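Long-range contacts in Rab GDP dissociation inhibitor alpha (Naegleria fowleri, PDB 6C87), which probably binds GDP-bound, prenylated Rab GTPases, slows release of their nucleotide and extracts them from membranes for recycling: residues 16-21 with 289-294; 45-50 with 259-264; 308-313 with 393-398; 342-347 with 415-420. All coordinates share one frame; numbering follows the deposited sequence.

Contact 1. Residues 16-21 with 289-294; sequences VVLGTG and KMVVGD
V16, V17 and L18 run parallel to V291, V292 and G293, their short axes 19° apart and 4.4 Å at closest approach. V292 bonds through both its N and its O: the N donates to V16 O at 2.8 Å, and the O accepts L18 N at 2.6 Å. V16 N reaches M290 O at 3.2 Å, and a weak bond from D294 N to L18 O closes the pairing. On one face the V17 and V292 side chains lie side by side, CG2 of V17 4.1 Å from CB of V292. On the other, L18 CD1 meets V291 CG2 at 3.9 Å. Branched aliphatic residues suit this centre of a five-strand parallel sheet, with strands 38-41 and 409-411 on its flanks. The strand then runs into the glycine-rich turn G19-T20-G21 that precedes helix 22-33, as in Rossmann-like dinucleotide-binding folds. G19 has a positive phi (98°), and a CB there would clash with D294 OD1 and press on the preceding carbonyl O, which calls for glycine. D294 turns its CG between its own N and carbonyl carbon (chi1 71°); one water accepts from G21 N and donates to D294 OD1, at 2.7 Å and 3.0 Å, while D294 OD2 bonds S296.

Contact 2. Residues 45-50 with 259-264; sequences PYYGGE and YMLDKK
The Y47 ring has L261 CD1 over one face, its methyl carbon 4.1 Å from the ring centroid and 19° off the normal, a CH-pi contact displaced toward the rim. Y259 CD1 comes to the same ring obliquely, 3.8 Å from Y47 CE1, and Y47 CE1 in turn lies at the edge of the Y259 ring, near its plane; the two side chains cross at about a right angle. The contact joins the loop after strand 38-41 to the outermost strand, 259-260, of the Rossmann-like parallel sheet. The same loop is tied to the glycine-rich turn of that fold by a hydrogen bond between G48 N and T20 OG1. Both methyls of L261 meet Y47. Its CG stands anti to its own carbonyl carbon (chi1 -64°), and from there the branches divide: CD2 approaches Y47 CE1 at 3.7 Å, while CD1 also reaches back to P45 O at 3.7 Å. A leucine suits the place because both methyls find a partner. P245 and A249 of helix 243-254 touch Y47, and the Y259 ring also meets that of H40. The outer end lies at the surface, where the carboxylate of D262 can probably stay in solvent. D262 has a left-handed backbone (phi 59°) as the chain turns after L261, and a backbone hydrogen bond joins D262 to N44, just before P45. Here P45 CB lies 4.3 Å from D262 CG.

Contact 3. Residues 308-313 with 393-398; sequences VIRVIC and YILDTY
Y393 pairs with R310, each backbone N donating to the other's O: R310 N to Y393 O and Y393 N to R310 O, both at 2.7 Å. The tyrosine has CG anti to its backbone N (chi1 -173°), and its hydroxyl bonds E50 O; its CB touches I312 CD1 at 4.3 Å. I394 forms a non-hydrogen-bonded pair with I309 on the opposite face, where the CG1 atoms meet at 4.1 Å. L395 returns to the face of Y393 and closes a second hydrogen-bonded pair with V308: V308 N donates to L395 O at 2.9 Å and L395 N to V308 O at 3.0 Å. Antiparallel strands 302-315 and 389-400 are neighbours in the mixed sheet, and strand 360-367 pairs with the other edge of 302-315. L395 CG lies over one face of the Y393 ring, and L395 CD1 is 3.8 Å from R310 NH1. V308 CG1 covers one face of the buried R310 guanidinium, whose NH2 makes weak hydrogen bonds to D416 O and Y415 O. One water accepts from R310 NH1 at 2.8 Å and donates to V308 O and Y393 O, a second partner for each carbonyl. T397 CG2 lies 3.7 Å from V308 CG2, its OG1 bonding T305.

Contact 4. Residues 342-347 with 415-420; sequences DIYCCV and YDATTH
The loop that leads into helix 422-436 packs T418 and T419 onto strand 343-349 of the mixed sheet, with the Y344 ring as its main platform. T418 CA sits over the centre of that ring, 3.6 Å from the centroid and 5° off the normal, a CH-pi contact made by backbone rather than side chain. From there T418 CG2 runs alongside the ring toward its tip, reaching Y344 OH at 3.6 Å. A417 approaches obliquely, its O 3.6 Å from Y344 CD1, and this carbonyl is bonded by S365. T419 works at the root of the tyrosine: OG1 lies 3.5 Å from Y344 CB and bonds Q329, while CG2 rests 3.9 Å from C346 SG. Threonine suits this junction, offering a methyl to the cysteine and a hydroxyl to a polar neighbour. T418 OG1 lies on the side away from the ring and donates to D416 OD1 at 2.7 Å. D416 OD1 thus receives T418 OG1, a weak bond from T418 N, and a salt bridge from K87. Strands 328-332 and 360-367 flank 343-349, helix 378-384 packs against I343, and I331 and T202 also touch Y344.

Overall arrangement
Contact 1 lies within the Rossmann-like parallel sheet and contact 2 at its edge; contact 3 lies within the mixed sheet, and contact 4 packs a loop on it. Centres of contacts 1 and 2 are 12 Å apart, and T20 joins them: its OG1 is 2.8 Å from G48 N. Contact 2 reaches contact 3, 20 Å away between centres, through E50 O and Y393 OH, 2.8 Å apart. Contacts 3 and 4, with centres 10 Å apart, are coupled by R310, whose NH2 lies 2.9 Å from D416 O in a weak hydrogen bond. Y415 OH also packs 3.5 Å from G21 C of contact 1. Loop 45-50 thus bonds to segments of both sheets, through G48 and E50.

Contact 1. Residues 16-21 with 289-294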
loop_
_atom_site.group_PDB
_atom_site.type_symbol
_atom_site.label_atom_id
_atom_site.label_comp_id
_atom_site.label_asym_id
_atom_site.label_seq_id
_atom_site.Cartn_x
_atom_site.Cartn_y
_atom_site.Cartn_z
ATOM N N VAL A 16 23.084 -6.154 -15.773
ATOM C CA VAL A 16 23.334 -6.077 -17.209
ATOM C C VAL A 16 22.013 -6.311 -17.932
ATOM O O VAL A 16 21.306 -7.282 -17.641
ATOM C CB VAL A 16 24.392 -7.097 -17.665
ATOM C CG1 VAL A 16 24.514 -7.089 -19.184
ATOM C CG2 VAL A 16 25.726 -6.799 -17.031
ATOM N N VAL A 17 21.670 -5.416 -18.858
ATOM C CA VAL A 17 20.453 -5.515 -19.658
ATOM C C VAL A 17 20.843 -5.799 -21.105
ATOM O O VAL A 17 21.715 -5.120 -21.662
ATOM C CB VAL A 17 19.606 -4.233 -19.566
ATOM C CG1 VAL A 17 18.345 -4.369 -20.422
ATOM C CG2 VAL A 17 19.242 -3.939 -18.119
ATOM N N LEU A 18 20.172 -6.772 -21.724
ATOM C CA LEU A 18 20.505 -7.229 -23.069
ATOM C C LEU A 18 19.312 -7.027 -24.001
ATOM O O LEU A 18 18.245 -7.610 -23.785
ATOM C CB LEU A 18 20.931 -8.696 -23.034
ATOM C CG LEU A 18 22.132 -8.982 -22.125
ATOM C CD1 LEU A 18 22.529 -10.458 -22.128
ATOM C CD2 LEU A 18 23.315 -8.117 -22.528
ATOM N N GLY A 19 19.505 -6.232 -25.048
ATOM C CA GLY A 19 18.481 -5.920 -26.031
ATOM C C GLY A 19 17.800 -4.586 -25.765
ATOM O O GLY A 19 17.650 -4.148 -24.619
ATOM N N THR A 20 17.370 -3.922 -26.844
ATOM C CA THR A 20 16.761 -2.598 -26.731
ATOM C C THR A 20 15.317 -2.581 -27.227
ATOM O O THR A 20 14.839 -1.556 -27.712
ATOM C CB THR A 20 17.568 -1.529 -27.472
ATOM O OG1 THR A 20 17.811 -1.935 -28.828
ATOM C CG2 THR A 20 18.901 -1.287 -26.764
ATOM N N GLY A 21 14.597 -3.697 -27.110
ATOM C CA GLY A 21 13.152 -3.616 -27.165
ATOM C C GLY A 21 12.626 -2.755 -26.035
ATOM O O GLY A 21 13.314 -2.504 -25.042
ATOM N N LYS A 289 25.167 -8.781 -10.550
ATOM C CA LYS A 289 24.299 -9.565 -9.684
ATOM C C LYS A 289 23.099 -10.145 -10.424
ATOM O O LYS A 289 22.581 -11.192 -10.021
ATOM C CB LYS A 289 23.818 -8.703 -8.511
ATOM N N MET A 290 22.673 -9.508 -11.515
ATOM C CA MET A 290 21.506 -9.931 -12.278
ATOM C C MET A 290 21.734 -9.634 -13.749
ATOM O O MET A 290 22.553 -8.784 -14.110
ATOM C CB MET A 290 20.232 -9.206 -11.836
ATOM C CG MET A 290 19.813 -9.433 -10.410
ATOM S SD MET A 290 18.658 -8.162 -9.878
ATOM C CE MET A 290 18.181 -8.799 -8.270
ATOM N N VAL A 291 20.981 -10.325 -14.601
ATOM C CA VAL A 291 20.952 -10.029 -16.027
ATOM C C VAL A 291 19.501 -9.980 -16.492
ATOM O O VAL A 291 18.659 -10.750 -16.016
ATOM C CB VAL A 291 21.788 -11.049 -16.833
ATOM C CG1 VAL A 291 21.223 -12.452 -16.692
ATOM C CG2 VAL A 291 21.870 -10.627 -18.300
ATOM N N VAL A 292 19.206 -9.053 -17.405
ATOM C CA VAL A 292 17.867 -8.829 -17.944
ATOM C C VAL A 292 17.964 -8.824 -19.465
ATOM O O VAL A 292 18.897 -8.239 -20.026
ATOM C CB VAL A 292 17.260 -7.498 -17.432
ATOM C CG1 VAL A 292 15.947 -7.175 -18.137
ATOM C CG2 VAL A 292 17.054 -7.541 -15.923
ATOM N N GLY A 293 17.021 -9.491 -20.134
ATOM C CA GLY A 293 17.064 -9.513 -21.590
ATOM C C GLY A 293 15.828 -10.119 -22.222
ATOM O O GLY A 293 14.979 -10.714 -21.552
ATOM N N ASP A 294 15.751 -9.970 -23.551
ATOM C CA ASP A 294 14.652 -10.541 -24.315
ATOM C C ASP A 294 14.973 -11.985 -24.679
ATOM O O ASP A 294 16.134 -12.394 -24.629
ATOM C CB ASP A 294 14.384 -9.700 -25.570
ATOM C CG ASP A 294 15.477 -9.825 -26.619
ATOM O OD1 ASP A 294 16.243 -8.853 -26.791
ATOM O OD2 ASP A 294 15.572 -10.888 -27.277
HETATM O O HOH W 1 15.180 -6.147 -26.134
#

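Contact 2. Residues 45-50 with 259-264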
loop_
_atom_site.group_PDB
_atom_site.type_symbol
_atom_site.label_atom_id
_atom_site.label_comp_id
_atom_site.label_asym_id
_atom_site.label_seq_id
_atom_site.Cartn_x
_atom_site.Cartn_y
_atom_site.Cartn_z
ATOM N N PRO A 45 23.667 -3.090 -34.390
ATOM C CA PRO A 45 24.056 -1.676 -34.488
ATOM C C PRO A 45 22.888 -0.702 -34.450
ATOM O O PRO A 45 23.111 0.502 -34.617
ATOM C CB PRO A 45 24.765 -1.618 -35.851
ATOM C CG PRO A 45 24.089 -2.679 -36.657
ATOM C CD PRO A 45 23.780 -3.793 -35.682
ATOM N N TYR A 46 21.661 -1.178 -34.247
ATOM C CA TYR A 46 20.455 -0.361 -34.221
ATOM C C TYR A 46 19.619 -0.734 -32.997
ATOM O O TYR A 46 19.861 -1.752 -32.342
ATOM C CB TYR A 46 19.642 -0.545 -35.513
ATOM C CG TYR A 46 19.333 -2.003 -35.801
ATOM C CD1 TYR A 46 20.109 -2.729 -36.698
ATOM C CD2 TYR A 46 18.275 -2.656 -35.168
ATOM C CE1 TYR A 46 19.846 -4.064 -36.963
ATOM C CE2 TYR A 46 18.001 -4.002 -35.424
ATOM C CZ TYR A 46 18.792 -4.700 -36.327
ATOM O OH TYR A 46 18.542 -6.034 -36.596
ATOM N N TYR A 47 18.629 0.099 -32.679
ATOM C CA TYR A 47 17.730 -0.164 -31.561
ATOM C C TYR A 47 16.534 -1.028 -31.967
ATOM O O TYR A 47 16.101 -1.029 -33.122
ATOM C CB TYR A 47 17.200 1.145 -30.968
ATOM C CG TYR A 47 18.229 2.010 -30.289
ATOM C CD1 TYR A 47 18.969 1.533 -29.211
ATOM C CD2 TYR A 47 18.455 3.316 -30.719
ATOM C CE1 TYR A 47 19.919 2.335 -28.580
ATOM C CE2 TYR A 47 19.401 4.124 -30.099
ATOM C CZ TYR A 47 20.131 3.628 -29.035
ATOM O OH TYR A 47 21.063 4.435 -28.422
ATOM N N GLY A 48 15.977 -1.744 -30.984
ATOM C CA GLY A 48 14.659 -2.325 -31.076
ATOM C C GLY A 48 14.614 -3.805 -31.395
ATOM O O GLY A 48 13.621 -4.463 -31.055
ATOM N N GLY A 49 15.642 -4.339 -32.052
ATOM C CA GLY A 49 15.608 -5.741 -32.433
ATOM C C GLY A 49 14.447 -6.029 -33.373
ATOM O O GLY A 49 14.319 -5.442 -34.458
ATOM N N GLU A 50 13.591 -6.968 -32.969
ATOM C CA GLU A 50 12.441 -7.319 -33.787
ATOM C C GLU A 50 11.411 -6.201 -33.844
ATOM O O GLU A 50 10.529 -6.236 -34.708
ATOM C CB GLU A 50 11.794 -8.600 -33.266
ATOM C CG GLU A 50 12.708 -9.814 -33.290
ATOM C CD GLU A 50 12.066 -11.039 -32.664
ATOM O OE1 GLU A 50 11.120 -10.873 -31.861
ATOM O OE2 GLU A 50 12.506 -12.165 -32.974
ATOM N N TYR A 259 24.613 3.178 -23.484
ATOM C CA TYR A 259 23.989 2.109 -24.257
ATOM C C TYR A 259 25.013 1.633 -25.275
ATOM O O TYR A 259 25.424 2.399 -26.155
ATOM C CB TYR A 259 22.725 2.601 -24.964
ATOM C CG TYR A 259 21.444 2.394 -24.193
ATOM C CD1 TYR A 259 20.289 1.949 -24.825
ATOM C CD2 TYR A 259 21.383 2.667 -22.835
ATOM C CE1 TYR A 259 19.103 1.769 -24.113
ATOM C CE2 TYR A 259 20.217 2.484 -22.117
ATOM C CZ TYR A 259 19.080 2.040 -22.756
ATOM O OH TYR A 259 17.931 1.874 -22.016
ATOM N N MET A 260 25.433 0.381 -25.160
ATOM C CA MET A 260 26.459 -0.171 -26.037
ATOM C C MET A 260 25.786 -0.994 -27.128
ATOM O O MET A 260 25.254 -2.076 -26.865
ATOM C CB MET A 260 27.447 -1.005 -25.229
ATOM C CG MET A 260 28.137 -0.181 -24.163
ATOM S SD MET A 260 29.506 -1.004 -23.340
ATOM C CE MET A 260 30.214 0.410 -22.501
ATOM N N LEU A 261 25.819 -0.476 -28.349
ATOM C CA LEU A 261 25.298 -1.166 -29.517
ATOM C C LEU A 261 26.418 -1.934 -30.222
ATOM O O LEU A 261 27.606 -1.672 -30.023
ATOM C CB LEU A 261 24.653 -0.164 -30.478
ATOM C CG LEU A 261 23.414 0.591 -29.977
ATOM C CD1 LEU A 261 22.812 1.438 -31.092
ATOM C CD2 LEU A 261 22.369 -0.353 -29.396
ATOM N N ASP A 262 26.016 -2.893 -31.061
ATOM C CA ASP A 262 26.953 -3.688 -31.858
ATOM C C ASP A 262 27.939 -4.449 -30.971
ATOM O O ASP A 262 29.106 -4.633 -31.324
ATOM C CB ASP A 262 27.696 -2.809 -32.873
ATOM C CG ASP A 262 28.141 -3.580 -34.110
ATOM O OD1 ASP A 262 27.734 -4.753 -34.280
ATOM O OD2 ASP A 262 28.914 -3.010 -34.909
ATOM N N LYS A 263 27.467 -4.911 -29.814
ATOM C CA LYS A 263 28.301 -5.657 -28.875
ATOM C C LYS A 263 27.752 -7.075 -28.742
ATOM O O LYS A 263 26.721 -7.293 -28.097
ATOM C CB LYS A 263 28.364 -4.956 -27.516
ATOM N N LYS A 264 28.446 -8.031 -29.357
ATOM C CA LYS A 264 28.066 -9.434 -29.268
ATOM C C LYS A 264 28.406 -9.988 -27.888
ATOM O O LYS A 264 29.404 -9.607 -27.269
ATOM C CB LYS A 264 28.778 -10.255 -30.349
#

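Contact 3. Residues 308-313 with 393-398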
loop_
_atom_site.group_PDB
_atom_site.type_symbol
_atom_site.label_atom_id
_atom_site.label_comp_id
_atom_site.label_asym_id
_atom_site.label_seq_id
_atom_site.Cartn_x
_atom_site.Cartn_y
_atom_site.Cartn_z
ATOM N N VAL A 308 3.247 -14.933 -34.406
ATOM C CA VAL A 308 2.431 -13.759 -34.682
ATOM C C VAL A 308 2.769 -13.278 -36.086
ATOM O O VAL A 308 3.940 -13.027 -36.394
ATOM C CB VAL A 308 2.665 -12.639 -33.649
ATOM C CG1 VAL A 308 2.028 -11.309 -34.111
ATOM C CG2 VAL A 308 2.142 -13.060 -32.290
ATOM N N ILE A 309 1.748 -13.146 -36.931
ATOM C CA ILE A 309 1.922 -12.548 -38.249
ATOM C C ILE A 309 1.600 -11.069 -38.145
ATOM O O ILE A 309 0.614 -10.673 -37.509
ATOM C CB ILE A 309 1.038 -13.225 -39.311
ATOM C CG1 ILE A 309 1.174 -12.495 -40.655
ATOM C CG2 ILE A 309 -0.420 -13.239 -38.890
ATOM C CD1 ILE A 309 0.573 -13.248 -41.841
ATOM N N ARG A 310 2.463 -10.248 -38.726
ATOM C CA ARG A 310 2.187 -8.836 -38.929
ATOM C C ARG A 310 2.355 -8.554 -40.411
ATOM O O ARG A 310 3.384 -8.909 -40.997
ATOM C CB ARG A 310 3.100 -7.959 -38.075
ATOM C CG ARG A 310 2.776 -8.057 -36.594
ATOM C CD ARG A 310 3.740 -7.263 -35.767
ATOM N NE ARG A 310 3.435 -7.384 -34.351
ATOM C CZ ARG A 310 3.982 -8.283 -33.540
ATOM N NH1 ARG A 310 4.873 -9.143 -34.013
ATOM N NH2 ARG A 310 3.629 -8.315 -32.258
ATOM N N VAL A 311 1.309 -8.010 -41.029
ATOM C CA VAL A 311 1.339 -7.616 -42.434
ATOM C C VAL A 311 1.344 -6.100 -42.493
ATOM O O VAL A 311 0.355 -5.445 -42.132
ATOM C CB VAL A 311 0.162 -8.197 -43.226
ATOM C CG1 VAL A 311 0.287 -7.783 -44.675
ATOM C CG2 VAL A 311 0.149 -9.710 -43.111
ATOM N N ILE A 312 2.433 -5.552 -43.007
ATOM C CA ILE A 312 2.682 -4.120 -43.002
ATOM C C ILE A 312 2.311 -3.592 -44.381
ATOM O O ILE A 312 2.830 -4.072 -45.399
ATOM C CB ILE A 312 4.143 -3.827 -42.619
ATOM C CG1 ILE A 312 4.433 -4.476 -41.257
ATOM C CG2 ILE A 312 4.423 -2.341 -42.564
ATOM C CD1 ILE A 312 5.902 -4.572 -40.895
ATOM N N CYS A 313 1.365 -2.651 -44.415
ATOM C CA CYS A 313 0.770 -2.159 -45.652
ATOM C C CYS A 313 0.965 -0.660 -45.789
ATOM O O CYS A 313 0.648 0.102 -44.867
ATOM C CB CYS A 313 -0.725 -2.483 -45.715
ATOM S SG CYS A 313 -1.120 -4.202 -45.392
ATOM N N TYR A 393 5.500 -10.154 -42.152
ATOM C CA TYR A 393 6.461 -10.199 -41.052
ATOM C C TYR A 393 5.946 -11.190 -40.007
ATOM O O TYR A 393 5.077 -10.856 -39.196
ATOM C CB TYR A 393 6.655 -8.804 -40.465
ATOM C CG TYR A 393 7.743 -8.691 -39.423
ATOM C CD1 TYR A 393 8.979 -9.303 -39.601
ATOM C CD2 TYR A 393 7.534 -7.967 -38.260
ATOM C CE1 TYR A 393 9.975 -9.191 -38.646
ATOM C CE2 TYR A 393 8.522 -7.841 -37.304
ATOM C CZ TYR A 393 9.739 -8.460 -37.497
ATOM O OH TYR A 393 10.718 -8.338 -36.531
ATOM N N ILE A 394 6.480 -12.407 -40.027
ATOM C CA ILE A 394 6.075 -13.473 -39.117
ATOM C C ILE A 394 7.183 -13.699 -38.093
ATOM O O ILE A 394 8.364 -13.810 -38.452
ATOM C CB ILE A 394 5.761 -14.761 -39.893
ATOM C CG1 ILE A 394 4.716 -14.462 -40.969
ATOM C CG2 ILE A 394 5.274 -15.844 -38.943
ATOM C CD1 ILE A 394 4.515 -15.583 -41.955
ATOM N N LEU A 395 6.800 -13.779 -36.817
ATOM C CA LEU A 395 7.749 -13.929 -35.723
ATOM C C LEU A 395 7.307 -15.033 -34.777
ATOM O O LEU A 395 6.115 -15.194 -34.509
ATOM C CB LEU A 395 7.887 -12.630 -34.929
ATOM C CG LEU A 395 8.545 -11.434 -35.611
ATOM C CD1 LEU A 395 8.460 -10.217 -34.699
ATOM C CD2 LEU A 395 9.995 -11.754 -35.969
ATOM N N ASP A 396 8.281 -15.764 -34.250
ATOM C CA ASP A 396 8.034 -16.688 -33.159
ATOM C C ASP A 396 7.975 -15.921 -31.842
ATOM O O ASP A 396 8.713 -14.950 -31.635
ATOM C CB ASP A 396 9.142 -17.742 -33.108
ATOM C CG ASP A 396 9.136 -18.666 -34.321
ATOM O OD1 ASP A 396 8.060 -19.168 -34.706
ATOM O OD2 ASP A 396 10.216 -18.891 -34.897
ATOM N N THR A 397 7.105 -16.368 -30.944
ATOM C CA THR A 397 6.957 -15.754 -29.634
ATOM C C THR A 397 7.458 -16.712 -28.558
ATOM O O THR A 397 7.384 -17.939 -28.704
ATOM C CB THR A 397 5.497 -15.358 -29.372
ATOM O OG1 THR A 397 4.651 -16.508 -29.459
ATOM C CG2 THR A 397 5.047 -14.368 -30.415
ATOM N N TYR A 398 8.007 -16.141 -27.487
ATOM C CA TYR A 398 8.622 -16.951 -26.446
ATOM C C TYR A 398 8.278 -16.389 -25.079
ATOM O O TYR A 398 7.953 -15.208 -24.925
ATOM C CB TYR A 398 10.149 -17.021 -26.582
ATOM C CG TYR A 398 10.649 -17.663 -27.856
ATOM C CD1 TYR A 398 10.848 -16.902 -29.008
ATOM C CD2 TYR A 398 10.915 -19.025 -27.912
ATOM C CE1 TYR A 398 11.304 -17.480 -30.178
ATOM C CE2 TYR A 398 11.374 -19.614 -29.078
ATOM C CZ TYR A 398 11.568 -18.837 -30.208
ATOM O OH TYR A 398 12.023 -19.419 -31.373
HETATM O O HOH W 2 5.167 -10.451 -36.516
#

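Contact 4. Residues 342-347 with 415-420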
loop_
_atom_site.group_PDB
_atom_site.type_symbol
_atom_site.label_atom_id
_atom_site.label_comp_id
_atom_site.label_asym_id
_atom_site.label_seq_id
_atom_site.Cartn_x
_atom_site.Cartn_y
_atom_site.Cartn_z
ATOM N N ASP A 342 -8.217 -12.424 -31.697
ATOM C CA ASP A 342 -8.565 -11.167 -32.336
ATOM C C ASP A 342 -7.505 -10.787 -33.366
ATOM O O ASP A 342 -6.340 -11.178 -33.266
ATOM C CB ASP A 342 -8.697 -10.049 -31.296
ATOM C CG ASP A 342 -9.874 -10.246 -30.345
ATOM O OD1 ASP A 342 -10.543 -11.307 -30.395
ATOM O OD2 ASP A 342 -10.116 -9.324 -29.527
ATOM N N ILE A 343 -7.922 -10.028 -34.370
ATOM C CA ILE A 343 -7.004 -9.413 -35.314
ATOM C C ILE A 343 -6.978 -7.930 -35.002
ATOM O O ILE A 343 -8.021 -7.327 -34.719
ATOM C CB ILE A 343 -7.404 -9.631 -36.783
ATOM C CG1 ILE A 343 -7.725 -11.100 -37.051
ATOM C CG2 ILE A 343 -6.275 -9.153 -37.690
ATOM C CD1 ILE A 343 -8.271 -11.349 -38.450
ATOM N N TYR A 344 -5.792 -7.345 -35.061
ATOM C CA TYR A 344 -5.584 -5.947 -34.731
ATOM C C TYR A 344 -5.042 -5.238 -35.957
ATOM O O TYR A 344 -4.235 -5.801 -36.705
ATOM C CB TYR A 344 -4.619 -5.799 -33.542
ATOM C CG TYR A 344 -5.068 -6.581 -32.330
ATOM C CD1 TYR A 344 -4.770 -7.930 -32.202
ATOM C CD2 TYR A 344 -5.822 -5.978 -31.325
ATOM C CE1 TYR A 344 -5.197 -8.654 -31.111
ATOM C CE2 TYR A 344 -6.253 -6.698 -30.221
ATOM C CZ TYR A 344 -5.935 -8.040 -30.123
ATOM O OH TYR A 344 -6.351 -8.782 -29.039
ATOM N N CYS A 345 -5.540 -4.031 -36.197
ATOM C CA CYS A 345 -4.994 -3.174 -37.243
ATOM C C CYS A 345 -4.867 -1.761 -36.697
ATOM O O CYS A 345 -5.863 -1.155 -36.286
ATOM C CB CYS A 345 -5.864 -3.184 -38.503
ATOM S SG CYS A 345 -5.173 -2.134 -39.810
ATOM N N CYS A 346 -3.650 -1.236 -36.693
ATOM C CA CYS A 346 -3.414 0.156 -36.350
ATOM C C CYS A 346 -2.894 0.889 -37.576
ATOM O O CYS A 346 -2.123 0.335 -38.367
ATOM C CB CYS A 346 -2.421 0.301 -35.196
ATOM S SG CYS A 346 -0.764 -0.223 -35.598
ATOM N N VAL A 347 -3.345 2.126 -37.737
ATOM C CA VAL A 347 -3.015 2.939 -38.895
ATOM C C VAL A 347 -2.340 4.203 -38.398
ATOM O O VAL A 347 -2.852 4.869 -37.494
ATOM C CB VAL A 347 -4.262 3.276 -39.727
ATOM C CG1 VAL A 347 -3.857 4.029 -40.988
ATOM C CG2 VAL A 347 -5.037 2.005 -40.050
ATOM N N TYR A 415 6.533 -9.762 -27.813
ATOM C CA TYR A 415 5.379 -8.883 -27.909
ATOM C C TYR A 415 4.237 -9.616 -28.606
ATOM O O TYR A 415 4.426 -10.221 -29.666
ATOM C CB TYR A 415 5.753 -7.597 -28.642
ATOM C CG TYR A 415 6.830 -6.844 -27.907
ATOM C CD1 TYR A 415 6.550 -6.195 -26.715
ATOM C CD2 TYR A 415 8.131 -6.801 -28.390
ATOM C CE1 TYR A 415 7.535 -5.516 -26.021
ATOM C CE2 TYR A 415 9.121 -6.119 -27.710
ATOM C CZ TYR A 415 8.823 -5.480 -26.520
ATOM O OH TYR A 415 9.806 -4.799 -25.822
ATOM N N ASP A 416 3.053 -9.566 -27.998
ATOM C CA ASP A 416 1.888 -10.220 -28.569
ATOM C C ASP A 416 1.318 -9.364 -29.695
ATOM O O ASP A 416 1.817 -8.272 -30.001
ATOM C CB ASP A 416 0.863 -10.531 -27.473
ATOM C CG ASP A 416 0.281 -9.279 -26.802
ATOM O OD1 ASP A 416 0.297 -8.173 -27.385
ATOM O OD2 ASP A 416 -0.179 -9.403 -25.645
ATOM N N ALA A 417 0.248 -9.871 -30.314
ATOM C CA ALA A 417 -0.302 -9.263 -31.520
ATOM C C ALA A 417 -1.063 -7.966 -31.256
ATOM O O ALA A 417 -1.277 -7.195 -32.198
ATOM C CB ALA A 417 -1.225 -10.255 -32.226
ATOM N N THR A 418 -1.471 -7.704 -30.018
ATOM C CA THR A 418 -2.272 -6.521 -29.736
ATOM C C THR A 418 -1.546 -5.253 -30.169
ATOM O O THR A 418 -0.315 -5.157 -30.115
ATOM C CB THR A 418 -2.614 -6.433 -28.244
ATOM O OG1 THR A 418 -1.430 -6.135 -27.486
ATOM C CG2 THR A 418 -3.204 -7.753 -27.757
ATOM N N THR A 419 -2.336 -4.266 -30.595
ATOM C CA THR A 419 -1.837 -2.954 -30.980
ATOM C C THR A 419 -2.034 -1.923 -29.868
ATOM O O THR A 419 -2.219 -0.733 -30.141
ATOM C CB THR A 419 -2.510 -2.486 -32.272
ATOM O OG1 THR A 419 -3.924 -2.700 -32.181
ATOM C CG2 THR A 419 -1.979 -3.267 -33.450
ATOM N N HIS A 420 -2.021 -2.367 -28.614
ATOM C CA HIS A 420 -1.933 -1.478 -27.465
ATOM C C HIS A 420 -0.965 -2.107 -26.469
ATOM O O HIS A 420 -0.599 -3.280 -26.589
ATOM C CB HIS A 420 -3.312 -1.188 -26.854
ATOM C CG HIS A 420 -4.198 -2.388 -26.734
ATOM N ND1 HIS A 420 -4.083 -3.297 -25.704
ATOM C CD2 HIS A 420 -5.220 -2.823 -27.509
ATOM C CE1 HIS A 420 -5.000 -4.238 -25.848
ATOM N NE2 HIS A 420 -5.701 -3.976 -26.936
#